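Local coordinates for endoribonuclease L-PSP/chorismate mutase-like domain-containing protein (Shewanella oneidensis, PDB 2OTM), which is of unknown function but belongs to the YjgF-like family of trimeric chorismate-mutase-fold proteins and is a putative endoribonuclease, at residues E28-V33 / I77-Q82; Q82-G85 / R89-Q92; L100-H103 / E108-K111; L71-A76 / D118-I123. All blocks are in the same frame, centred on the assembly; numbering follows the deposited sequence.

Overall arrangement
Three of the four contacts use the long helix 62-84, which lies with helix 109-124 against the mixed sheet of a chorismate-mutase-like fold. Interactions 1 and 2 meet near the end of that helix, share Gln82 and have centres about 8 Å apart. Interaction 4, where the two helices pack, lies about 14 Å from the centres of both and touches interaction 1 through Ile77 and Leu119. Interaction 3, at the start of helix 109-124, is about 17 Å from interaction 4 between centres. Along the chain, interactions 2 and 3 nest inside the loop closed by interaction 4. All four have residues near a neighbouring subunit, and helix 62-84 ties strands and helix 109-124 together within the trimer.

Interaction 1: E28-V33 / I77-Q82; sequences EPYSIV and IAQLKQ
Pro29 sets its CB against the amide of Gln79, bringing the entry of strand 30-33, the outermost on its side of the sheet within this chain, against helix 62-84, a strand-on-helix contact of the chorismate-mutase-like fold. The two side chains cross at about a right angle, with Pro29 CB 3.2 Å from Gln79 OE1 and 3.5 Å from Gln79 CD. The proline therefore presents aliphatic carbon to both the oxygen and the carbon of the amide. On the helix, Gln79 sends CG anti to its backbone N (chi1 -177°), and the bend at chi2 (66°) puts OE1 by Pro29 CB and NE2 by the edge of the Tyr30 ring. There Tyr30 CD2 is 3.4 Å from Gln79 NE2 and CE2 3.8 Å from the same nitrogen. Ring and amide planes stand 47° apart, and NE2 lies near the plane of the phenol, so the two do not stack. Gln82, one turn further along the helix, brings its exposed side chain beside the same ring edge. Within the subunit, Gln79 OE1 has a weak hydrogen bond with Gln42 NE2. The strand itself faces the second subunit, where Ser31 OG is bonded to Ser131 OG and Tyr94 O of that chain. The buried amide of Gln79 thus packs against two consecutive residues, its NE2 also coming within 3.6 Å of Pro29 CB.

Interaction 2: Q82-G85 / R89-Q92; sequences QACG and RIKQ
Arg89 reaches back from the connection between helix 62-84 and strand 92-100 and places the edge of its guanidinium against the last carbonyl of the helix, an interaction within a helix-to-strand link of the chorismate-mutase-like fold. The side chain is extended from CG to NE, and NH1 donates to Cys84 O at 3.0 Å with an N-H...O angle of 164°. That oxygen lies almost in the guanidinium plane, and the donor in turn lies in the plane of the carbonyl, so two flat groups meet edge to edge. Arg89 CD comes within 3.2 Å of the same oxygen. Alongside, in the conformer described, one of two modelled, SG of Cys84 lies between its backbone N and carbonyl carbon (chi1 66°), 4.1 Å from CD1 of the buried Ile90. Gly85 is the first residue to leave helical geometry, with positive phi (85°), and its CA sits beside Arg89 NH1. The next carbonyl, Gly85 O, accepts from Lys81 NZ. Beyond the loop, Lys91 and Gln92 both face Glu153 in a classic beta bulge that opens strand 92-100, and Gln92 NE2 is hydrogen-bonded to Glu153 OE1 and to Ile32 O of the third subunit.

Interaction 3: L100-H103 / E108-K111; sequences LNVH and EHPK
The imidazole of His109 has Val102 approaching it obliquely, while CD of the following Pro110 lies 3.5 Å above one face, displaced toward the rim. The contact with Val102 runs mainly through the root of the histidine: Val102 CG2 is 3.7 Å from His109 CB and 4.1 Å from His109 CG, and the two side chains cross at about a right angle. The backbone of the helix start directs His109 CB at the loop, and chi1 of 54° tucks the ring between the backbone N and the carbonyl carbon, so that CB and CG are the atoms that meet Val102. Val102 meets them with the branch that lies anti to its carbonyl carbon. Leu100 adds a looser touch, CD1 standing 4.4 Å from His109 CB. All three residues are buried, and the contact between the segments is purely one of carbon atoms.

Glu108 occupies the N-cap position, Pro110 lies in the first turn, where its lack of an N-H costs no helical bond, and Lys111 N bonds to Glu108 O at 2.9 Å. Val102 and His109 also rest on Thr136 of strand 131-136, and His109 on Ile134. The third subunit also packs here, its Val139 on Val102 and its Met140 on His109. The contact thus joins the end of strand 92-100 to the start of helix 109-124, against strand 131-136, with Leu100 also touching Cys69 of helix 62-84.

Interaction 4: L71-A76 / D118-I123; sequences LATLNA and DLLLEI
Thr73 fits its methyl CG2 between two leucines of the other helix, 3.9 Å from Leu119 CD2 and 3.8 Å from Leu120 CD2. This is the tight part of the pairing of helices 62-84 and 109-124, which together cover one face of the sheet in the chorismate-mutase-like fold. The segments approach to 10.0 Å between axes and cross at -48°. Thr73 and Leu119 slide past each other in opposite directions, whereas Leu120 meets the threonine at about a right angle. Leu119 CD2 also sits near the backbone, 3.7 Å from Leu74 N, and lies 4.3 Å from Leu74 CB. The methyl of Thr73 stands anti to its backbone N; its hydroxyl is turned to the helix's own Cys69 O, and the apolar branch is left for the neighbour.

The more open side is looser and polar, marked by the partly exposed Asp118 and Glu122. Glu122 OE1 forms a salt bridge with Arg70 NH1, and Asp118 is bonded to Tyr66 OH and to Asn26 of the third subunit. Apart from this, a buried amide on helix 62-84 is held within the fold: Asn75 ND2 donates to Leu71 O at 3.0 Å, from above the carbonyl plane and on the face opposite Asn75 N, and also to Tyr45 O.

Apart from Leu74 N, the touching atoms are aliphatic carbon. The interface is consistent with close dispersion contact and burial from water, while the carboxylates of Glu122 and Asp118 have polar partners outside the two segments.

Interaction 1: E28-V33 / I77-Q82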
loop_
_atom_site.group_PDB
_atom_site.type_symbol
_atom_site.label_atom_id
_atom_site.label_comp_id
_atom_site.label_asym_id
_atom_site.label_seq_id
_atom_site.Cartn_x
_atom_site.Cartn_y
_atom_site.Cartn_z
ATOM N N GLU B 28 -7.083 -14.074 5.632
ATOM C CA GLU B 28 -7.186 -13.924 7.076
ATOM C C GLU B 28 -7.508 -12.474 7.417
ATOM O O GLU B 28 -6.987 -11.560 6.773
ATOM C CB GLU B 28 -5.842 -14.287 7.745
ATOM C CG GLU B 28 -5.407 -15.735 7.551
ATOM C CD GLU B 28 -6.373 -16.703 8.211
ATOM O OE1 GLU B 28 -6.944 -16.332 9.260
ATOM O OE2 GLU B 28 -6.586 -17.809 7.664
ATOM N N PRO B 29 -8.377 -12.248 8.402
ATOM C CA PRO B 29 -8.634 -10.893 8.878
ATOM C C PRO B 29 -7.436 -10.159 9.418
ATOM O O PRO B 29 -7.446 -8.949 9.433
ATOM C CB PRO B 29 -9.644 -11.098 10.006
ATOM C CG PRO B 29 -9.637 -12.514 10.284
ATOM C CD PRO B 29 -9.288 -13.204 9.037
ATOM N N TYR B 30 -6.426 -10.885 9.881
ATOM C CA TYR B 30 -5.173 -10.274 10.264
ATOM C C TYR B 30 -4.058 -11.284 10.105
ATOM O O TYR B 30 -4.304 -12.511 10.042
ATOM C CB TYR B 30 -5.206 -9.742 11.711
ATOM C CG TYR B 30 -5.402 -10.787 12.776
ATOM C CD1 TYR B 30 -4.331 -11.439 13.355
ATOM C CD2 TYR B 30 -6.673 -11.116 13.212
ATOM C CE1 TYR B 30 -4.528 -12.411 14.325
ATOM C CE2 TYR B 30 -6.873 -12.066 14.173
ATOM C CZ TYR B 30 -5.800 -12.714 14.718
ATOM O OH TYR B 30 -6.019 -13.659 15.679
ATOM N N SER B 31 -2.831 -10.783 10.017
ATOM C CA SER B 31 -1.674 -11.630 10.065
ATOM C C SER B 31 -0.621 -11.032 10.986
ATOM O O SER B 31 -0.694 -9.868 11.383
ATOM C CB SER B 31 -1.118 -11.906 8.654
ATOM O OG SER B 31 -0.713 -10.753 7.937
ATOM N N ILE B 32 0.330 -11.863 11.392
ATOM C CA ILE B 32 1.395 -11.431 12.292
ATOM C C ILE B 32 2.723 -11.936 11.736
ATOM O O ILE B 32 2.844 -13.114 11.337
ATOM C CB ILE B 32 1.209 -11.931 13.755
ATOM C CG1 ILE B 32 -0.090 -11.398 14.358
ATOM C CG2 ILE B 32 2.391 -11.497 14.658
ATOM C CD1 ILE B 32 -0.472 -11.957 15.736
ATOM N N VAL B 33 3.695 -11.026 11.646
ATOM C CA VAL B 33 5.078 -11.364 11.300
ATOM C C VAL B 33 5.946 -10.712 12.365
ATOM O O VAL B 33 5.912 -9.500 12.583
ATOM C CB VAL B 33 5.478 -10.918 9.872
ATOM C CG1 VAL B 33 5.288 -9.407 9.680
ATOM C CG2 VAL B 33 6.907 -11.313 9.582
ATOM N N ILE B 77 -10.319 -1.638 15.181
ATOM C CA ILE B 77 -9.937 -1.806 16.612
ATOM C C ILE B 77 -10.577 -3.066 17.179
ATOM O O ILE B 77 -9.951 -3.806 17.935
ATOM C CB ILE B 77 -10.318 -0.557 17.430
ATOM C CG1 ILE B 77 -9.473 0.641 16.942
ATOM C CG2 ILE B 77 -10.093 -0.784 18.933
ATOM C CD1 ILE B 77 -9.903 2.039 17.491
ATOM N N ALA B 78 -11.819 -3.347 16.783
ATOM C CA ALA B 78 -12.463 -4.597 17.169
ATOM C C ALA B 78 -11.632 -5.787 16.674
ATOM O O ALA B 78 -11.447 -6.784 17.391
ATOM C CB ALA B 78 -13.926 -4.652 16.668
ATOM N N GLN B 79 -11.093 -5.675 15.471
ATOM C CA GLN B 79 -10.295 -6.749 14.903
ATOM C C GLN B 79 -9.022 -6.944 15.727
ATOM O O GLN B 79 -8.620 -8.068 16.004
ATOM C CB GLN B 79 -9.924 -6.389 13.459
ATOM C CG GLN B 79 -9.148 -7.472 12.722
ATOM C CD GLN B 79 -9.996 -8.678 12.527
ATOM O OE1 GLN B 79 -10.869 -8.678 11.667
ATOM N NE2 GLN B 79 -9.779 -9.708 13.350
ATOM N N LEU B 80 -8.405 -5.837 16.124
ATOM C CA LEU B 80 -7.169 -5.884 16.906
ATOM C C LEU B 80 -7.454 -6.499 18.269
ATOM O O LEU B 80 -6.652 -7.292 18.769
ATOM C CB LEU B 80 -6.569 -4.487 17.080
ATOM C CG LEU B 80 -6.053 -3.792 15.815
ATOM C CD1 LEU B 80 -5.551 -2.418 16.180
ATOM C CD2 LEU B 80 -4.970 -4.628 15.119
ATOM N N LYS B 81 -8.585 -6.137 18.862
ATOM C CA LYS B 81 -8.933 -6.681 20.174
ATOM C C LYS B 81 -9.142 -8.188 20.126
ATOM O O LYS B 81 -8.798 -8.917 21.071
ATOM C CB LYS B 81 -10.201 -6.039 20.732
ATOM C CG LYS B 81 -10.568 -6.605 22.127
ATOM C CD LYS B 81 -11.189 -5.584 23.030
ATOM C CE LYS B 81 -11.679 -6.221 24.344
ATOM N NZ LYS B 81 -10.607 -6.398 25.384
ATOM N N GLN B 82 -9.733 -8.655 19.029
ATOM C CA GLN B 82 -9.906 -10.085 18.835
ATOM C C GLN B 82 -8.569 -10.793 18.729
ATOM O O GLN B 82 -8.391 -11.865 19.289
ATOM C CB GLN B 82 -10.744 -10.358 17.597
ATOM C CG GLN B 82 -11.256 -11.776 17.501
ATOM C CD GLN B 82 -11.774 -12.084 16.108
ATOM O OE1 GLN B 82 -12.959 -12.340 15.926
ATOM N NE2 GLN B 82 -10.891 -12.014 15.109
#

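Interaction 2: Q82-G85 / R89-Q92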
loop_
_atom_site.group_PDB
_atom_site.type_symbol
_atom_site.label_atom_id
_atom_site.label_comp_id
_atom_site.label_asym_id
_atom_site.label_seq_id
_atom_site.Cartn_x
_atom_site.Cartn_y
_atom_site.Cartn_z
ATOM N N GLN B 82 -9.733 -8.655 19.029
ATOM C CA GLN B 82 -9.906 -10.085 18.835
ATOM C C GLN B 82 -8.569 -10.793 18.729
ATOM O O GLN B 82 -8.391 -11.865 19.289
ATOM C CB GLN B 82 -10.744 -10.358 17.597
ATOM C CG GLN B 82 -11.256 -11.776 17.501
ATOM C CD GLN B 82 -11.774 -12.084 16.108
ATOM O OE1 GLN B 82 -12.959 -12.340 15.926
ATOM N NE2 GLN B 82 -10.891 -12.014 15.109
ATOM N N ALA B 83 -7.628 -10.186 18.026
ATOM C CA ALA B 83 -6.316 -10.746 17.870
ATOM C C ALA B 83 -5.507 -10.750 19.177
ATOM O O ALA B 83 -4.827 -11.731 19.450
ATOM C CB ALA B 83 -5.561 -9.980 16.816
ATOM N N CYS B 84 -5.571 -9.676 19.973
ATOM C CA CYS B 84 -4.635 -9.623 21.109
ATOM C C CYS B 84 -5.271 -9.705 22.482
ATOM O O CYS B 84 -4.557 -9.814 23.464
ATOM C CB CYS B 84 -3.715 -8.413 21.003
ATOM S SG CYS B 84 -4.569 -6.887 21.149
ATOM N N GLY B 85 -6.595 -9.704 22.550
ATOM C CA GLY B 85 -7.302 -9.920 23.816
ATOM C C GLY B 85 -7.473 -8.663 24.635
ATOM O O GLY B 85 -8.605 -8.303 24.991
ATOM N N ARG B 89 -2.046 -4.512 25.217
ATOM C CA ARG B 89 -0.924 -5.293 24.680
ATOM C C ARG B 89 -0.288 -4.669 23.435
ATOM O O ARG B 89 0.842 -5.010 23.042
ATOM C CB ARG B 89 -1.359 -6.724 24.421
ATOM C CG ARG B 89 -1.763 -7.453 25.723
ATOM C CD ARG B 89 -2.312 -8.863 25.531
ATOM N NE ARG B 89 -2.620 -9.402 26.867
ATOM C CZ ARG B 89 -3.600 -10.254 27.182
ATOM N NH1 ARG B 89 -4.401 -10.762 26.265
ATOM N NH2 ARG B 89 -3.765 -10.623 28.453
ATOM N N ILE B 90 -0.993 -3.740 22.825
ATOM C CA ILE B 90 -0.445 -3.031 21.654
ATOM C C ILE B 90 0.562 -1.974 22.090
ATOM O O ILE B 90 0.225 -1.044 22.838
ATOM C CB ILE B 90 -1.579 -2.439 20.810
ATOM C CG1 ILE B 90 -2.374 -3.587 20.160
ATOM C CG2 ILE B 90 -1.031 -1.421 19.707
ATOM C CD1 ILE B 90 -3.706 -3.212 19.653
ATOM N N LYS B 91 1.815 -2.128 21.665
ATOM C CA LYS B 91 2.838 -1.119 21.936
ATOM C C LYS B 91 2.596 0.166 21.153
ATOM O O LYS B 91 2.764 1.248 21.675
ATOM C CB LYS B 91 4.212 -1.655 21.583
ATOM C CG LYS B 91 4.655 -2.757 22.515
ATOM C CD LYS B 91 6.096 -3.179 22.228
ATOM C CE LYS B 91 6.549 -4.249 23.234
ATOM N NZ LYS B 91 8.019 -4.450 23.228
ATOM N N GLN B 92 2.203 0.031 19.888
ATOM C CA GLN B 92 1.862 1.190 19.061
ATOM C C GLN B 92 1.075 0.760 17.862
ATOM O O GLN B 92 1.281 -0.319 17.356
ATOM C CB GLN B 92 3.120 1.934 18.552
ATOM C CG GLN B 92 4.168 1.053 17.900
ATOM C CD GLN B 92 5.241 1.848 17.111
ATOM O OE1 GLN B 92 5.095 3.052 16.847
ATOM N NE2 GLN B 92 6.309 1.158 16.727
#

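Interaction 3: L100-H103 / E108-K111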
loop_
_atom_site.group_PDB
_atom_site.type_symbol
_atom_site.label_atom_id
_atom_site.label_comp_id
_atom_site.label_asym_id
_atom_site.label_seq_id
_atom_site.Cartn_x
_atom_site.Cartn_y
_atom_site.Cartn_z
ATOM N N LEU B 100 -10.428 5.631 0.034
ATOM C CA LEU B 100 -11.743 6.240 -0.138
ATOM C C LEU B 100 -12.132 6.286 -1.582
ATOM O O LEU B 100 -11.282 6.438 -2.449
ATOM C CB LEU B 100 -11.767 7.671 0.428
ATOM C CG LEU B 100 -11.587 7.776 1.958
ATOM C CD1 LEU B 100 -10.172 8.136 2.336
ATOM C CD2 LEU B 100 -12.541 8.775 2.570
ATOM N N ASN B 101 -13.434 6.220 -1.847
ATOM C CA ASN B 101 -13.943 6.530 -3.183
ATOM C C ASN B 101 -14.334 8.003 -3.170
ATOM O O ASN B 101 -15.176 8.398 -2.352
ATOM C CB ASN B 101 -15.169 5.673 -3.517
ATOM C CG ASN B 101 -15.614 5.846 -4.957
ATOM O OD1 ASN B 101 -15.055 6.669 -5.705
ATOM N ND2 ASN B 101 -16.622 5.092 -5.350
ATOM N N VAL B 102 -13.685 8.810 -4.039
ATOM C CA VAL B 102 -13.774 10.275 -3.971
ATOM C C VAL B 102 -14.087 10.816 -5.370
ATOM O O VAL B 102 -13.475 10.430 -6.363
ATOM C CB VAL B 102 -12.443 10.899 -3.404
ATOM C CG1 VAL B 102 -12.546 12.420 -3.269
ATOM C CG2 VAL B 102 -12.108 10.278 -2.052
ATOM N N HIS B 103 -15.073 11.706 -5.428
ATOM C CA HIS B 103 -15.427 12.381 -6.666
ATOM C C HIS B 103 -14.369 13.439 -7.035
ATOM O O HIS B 103 -13.771 14.036 -6.171
ATOM C CB HIS B 103 -16.754 13.068 -6.463
ATOM C CG HIS B 103 -17.323 13.610 -7.721
ATOM N ND1 HIS B 103 -17.182 14.926 -8.085
ATOM C CD2 HIS B 103 -17.990 13.000 -8.727
ATOM C CE1 HIS B 103 -17.775 15.117 -9.251
ATOM N NE2 HIS B 103 -18.275 13.965 -9.663
ATOM N N GLU B 108 -10.753 16.942 -0.321
ATOM C CA GLU B 108 -10.710 17.040 1.131
ATOM C C GLU B 108 -10.756 15.701 1.779
ATOM O O GLU B 108 -11.049 15.607 2.957
ATOM C CB GLU B 108 -11.884 17.871 1.680
ATOM C CG GLU B 108 -11.889 19.290 1.225
ATOM C CD GLU B 108 -10.634 20.047 1.603
ATOM O OE1 GLU B 108 -10.082 19.804 2.704
ATOM O OE2 GLU B 108 -10.194 20.888 0.784
ATOM N N HIS B 109 -10.385 14.653 1.049
ATOM C CA HIS B 109 -10.357 13.328 1.629
ATOM C C HIS B 109 -9.371 13.170 2.753
ATOM O O HIS B 109 -9.587 12.369 3.629
ATOM C CB HIS B 109 -10.226 12.211 0.552
ATOM C CG HIS B 109 -9.062 12.362 -0.381
ATOM N ND1 HIS B 109 -8.927 13.433 -1.238
ATOM C CD2 HIS B 109 -7.991 11.568 -0.597
ATOM C CE1 HIS B 109 -7.806 13.304 -1.922
ATOM N NE2 HIS B 109 -7.219 12.181 -1.542
ATOM N N PRO B 110 -8.244 13.914 2.748
ATOM C CA PRO B 110 -7.447 13.786 3.969
ATOM C C PRO B 110 -8.214 14.148 5.246
ATOM O O PRO B 110 -7.939 13.620 6.287
ATOM C CB PRO B 110 -6.281 14.762 3.723
ATOM C CG PRO B 110 -6.188 14.789 2.213
ATOM C CD PRO B 110 -7.588 14.773 1.747
ATOM N N LYS B 111 -9.153 15.083 5.153
ATOM C CA LYS B 111 -9.954 15.460 6.304
ATOM C C LYS B 111 -10.884 14.327 6.700
ATOM O O LYS B 111 -11.064 14.096 7.880
ATOM C CB LYS B 111 -10.780 16.712 6.012
ATOM C CG LYS B 111 -9.948 17.945 5.774
#

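Interaction 4: L71-A76 / D118-I123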
loop_
_atom_site.group_PDB
_atom_site.type_symbol
_atom_site.label_atom_id
_atom_site.label_comp_id
_atom_site.label_asym_id
_atom_site.label_seq_id
_atom_site.Cartn_x
_atom_site.Cartn_y
_atom_site.Cartn_z
ATOM N N LEU B 71 -15.851 5.041 11.863
ATOM C CA LEU B 71 -16.553 3.781 12.071
ATOM C C LEU B 71 -15.740 2.588 11.543
ATOM O O LEU B 71 -15.675 1.539 12.192
ATOM C CB LEU B 71 -17.937 3.821 11.431
ATOM C CG LEU B 71 -18.873 2.650 11.655
ATOM C CD1 LEU B 71 -19.047 2.288 13.149
ATOM C CD2 LEU B 71 -20.204 2.935 10.935
ATOM N N ALA B 72 -15.134 2.729 10.367
ATOM C CA ALA B 72 -14.235 1.673 9.846
ATOM C C ALA B 72 -13.077 1.393 10.802
ATOM O O ALA B 72 -12.653 0.236 10.991
ATOM C CB ALA B 72 -13.703 2.086 8.449
ATOM N N THR B 73 -12.571 2.454 11.426
ATOM C CA THR B 73 -11.450 2.323 12.367
ATOM C C THR B 73 -11.935 1.659 13.665
ATOM O O THR B 73 -11.228 0.856 14.257
ATOM C CB THR B 73 -10.787 3.665 12.634
ATOM O OG1 THR B 73 -10.292 4.203 11.385
ATOM C CG2 THR B 73 -9.633 3.490 13.603
ATOM N N LEU B 74 -13.151 1.965 14.091
ATOM C CA LEU B 74 -13.719 1.257 15.238
ATOM C C LEU B 74 -13.808 -0.225 14.948
ATOM O O LEU B 74 -13.513 -1.042 15.821
ATOM C CB LEU B 74 -15.110 1.812 15.574
ATOM C CG LEU B 74 -15.738 1.354 16.879
ATOM C CD1 LEU B 74 -14.885 1.826 18.085
ATOM C CD2 LEU B 74 -17.169 1.868 16.958
ATOM N N ASN B 75 -14.222 -0.577 13.728
ATOM C CA ASN B 75 -14.206 -1.975 13.273
ATOM C C ASN B 75 -12.801 -2.565 13.293
ATOM O O ASN B 75 -12.598 -3.662 13.793
ATOM C CB ASN B 75 -14.820 -2.115 11.862
ATOM C CG ASN B 75 -16.335 -2.227 11.892
ATOM O OD1 ASN B 75 -16.874 -3.345 11.895
ATOM N ND2 ASN B 75 -17.027 -1.084 11.967
ATOM N N ALA B 76 -11.824 -1.818 12.785
ATOM C CA ALA B 76 -10.424 -2.246 12.822
ATOM C C ALA B 76 -9.915 -2.488 14.249
ATOM O O ALA B 76 -9.146 -3.412 14.487
ATOM C CB ALA B 76 -9.525 -1.214 12.092
ATOM N N ASP B 118 -7.858 10.504 14.132
ATOM C CA ASP B 118 -8.272 11.104 15.414
ATOM C C ASP B 118 -8.734 10.018 16.378
ATOM O O ASP B 118 -8.511 10.133 17.579
ATOM C CB ASP B 118 -9.417 12.100 15.210
ATOM C CG ASP B 118 -8.992 13.362 14.485
ATOM O OD1 ASP B 118 -7.775 13.602 14.319
ATOM O OD2 ASP B 118 -9.886 14.127 14.099
ATOM N N LEU B 119 -9.414 8.997 15.892
ATOM C CA LEU B 119 -9.878 7.927 16.807
ATOM C C LEU B 119 -8.689 7.124 17.368
ATOM O O LEU B 119 -8.661 6.747 18.546
ATOM C CB LEU B 119 -10.856 7.000 16.120
ATOM C CG LEU B 119 -11.520 5.949 17.023
ATOM C CD1 LEU B 119 -12.480 6.548 18.050
ATOM C CD2 LEU B 119 -12.216 4.930 16.125
ATOM N N LEU B 120 -7.686 6.892 16.533
ATOM C CA LEU B 120 -6.494 6.162 16.997
ATOM C C LEU B 120 -5.835 6.926 18.169
ATOM O O LEU B 120 -5.461 6.331 19.195
ATOM C CB LEU B 120 -5.505 5.968 15.867
ATOM C CG LEU B 120 -5.945 5.007 14.742
ATOM C CD1 LEU B 120 -4.894 4.883 13.627
ATOM C CD2 LEU B 120 -6.263 3.615 15.358
ATOM N N LEU B 121 -5.739 8.236 18.029
ATOM C CA LEU B 121 -5.161 9.077 19.086
ATOM C C LEU B 121 -6.061 9.121 20.324
ATOM O O LEU B 121 -5.570 9.036 21.446
ATOM C CB LEU B 121 -4.891 10.475 18.547
ATOM C CG LEU B 121 -3.764 10.563 17.504
ATOM C CD1 LEU B 121 -3.766 11.914 16.818
ATOM C CD2 LEU B 121 -2.427 10.265 18.135
ATOM N N GLU B 122 -7.367 9.218 20.119
ATOM C CA GLU B 122 -8.329 9.257 21.222
ATOM C C GLU B 122 -8.283 7.976 22.052
ATOM O O GLU B 122 -8.257 7.997 23.285
ATOM C CB GLU B 122 -9.717 9.439 20.644
ATOM C CG GLU B 122 -10.865 9.480 21.641
ATOM C CD GLU B 122 -12.216 9.673 20.944
ATOM O OE1 GLU B 122 -12.245 10.013 19.724
ATOM O OE2 GLU B 122 -13.241 9.485 21.625
ATOM N N ILE B 123 -8.209 6.838 21.380
ATOM C CA ILE B 123 -8.347 5.573 22.048
ATOM C C ILE B 123 -7.007 5.045 22.560
ATOM O O ILE B 123 -6.959 4.453 23.656
ATOM C CB ILE B 123 -9.050 4.531 21.135
ATOM C CG1 ILE B 123 -10.461 5.010 20.759
ATOM C CG2 ILE B 123 -9.122 3.124 21.771
ATOM C CD1 ILE B 123 -11.362 5.389 21.943
#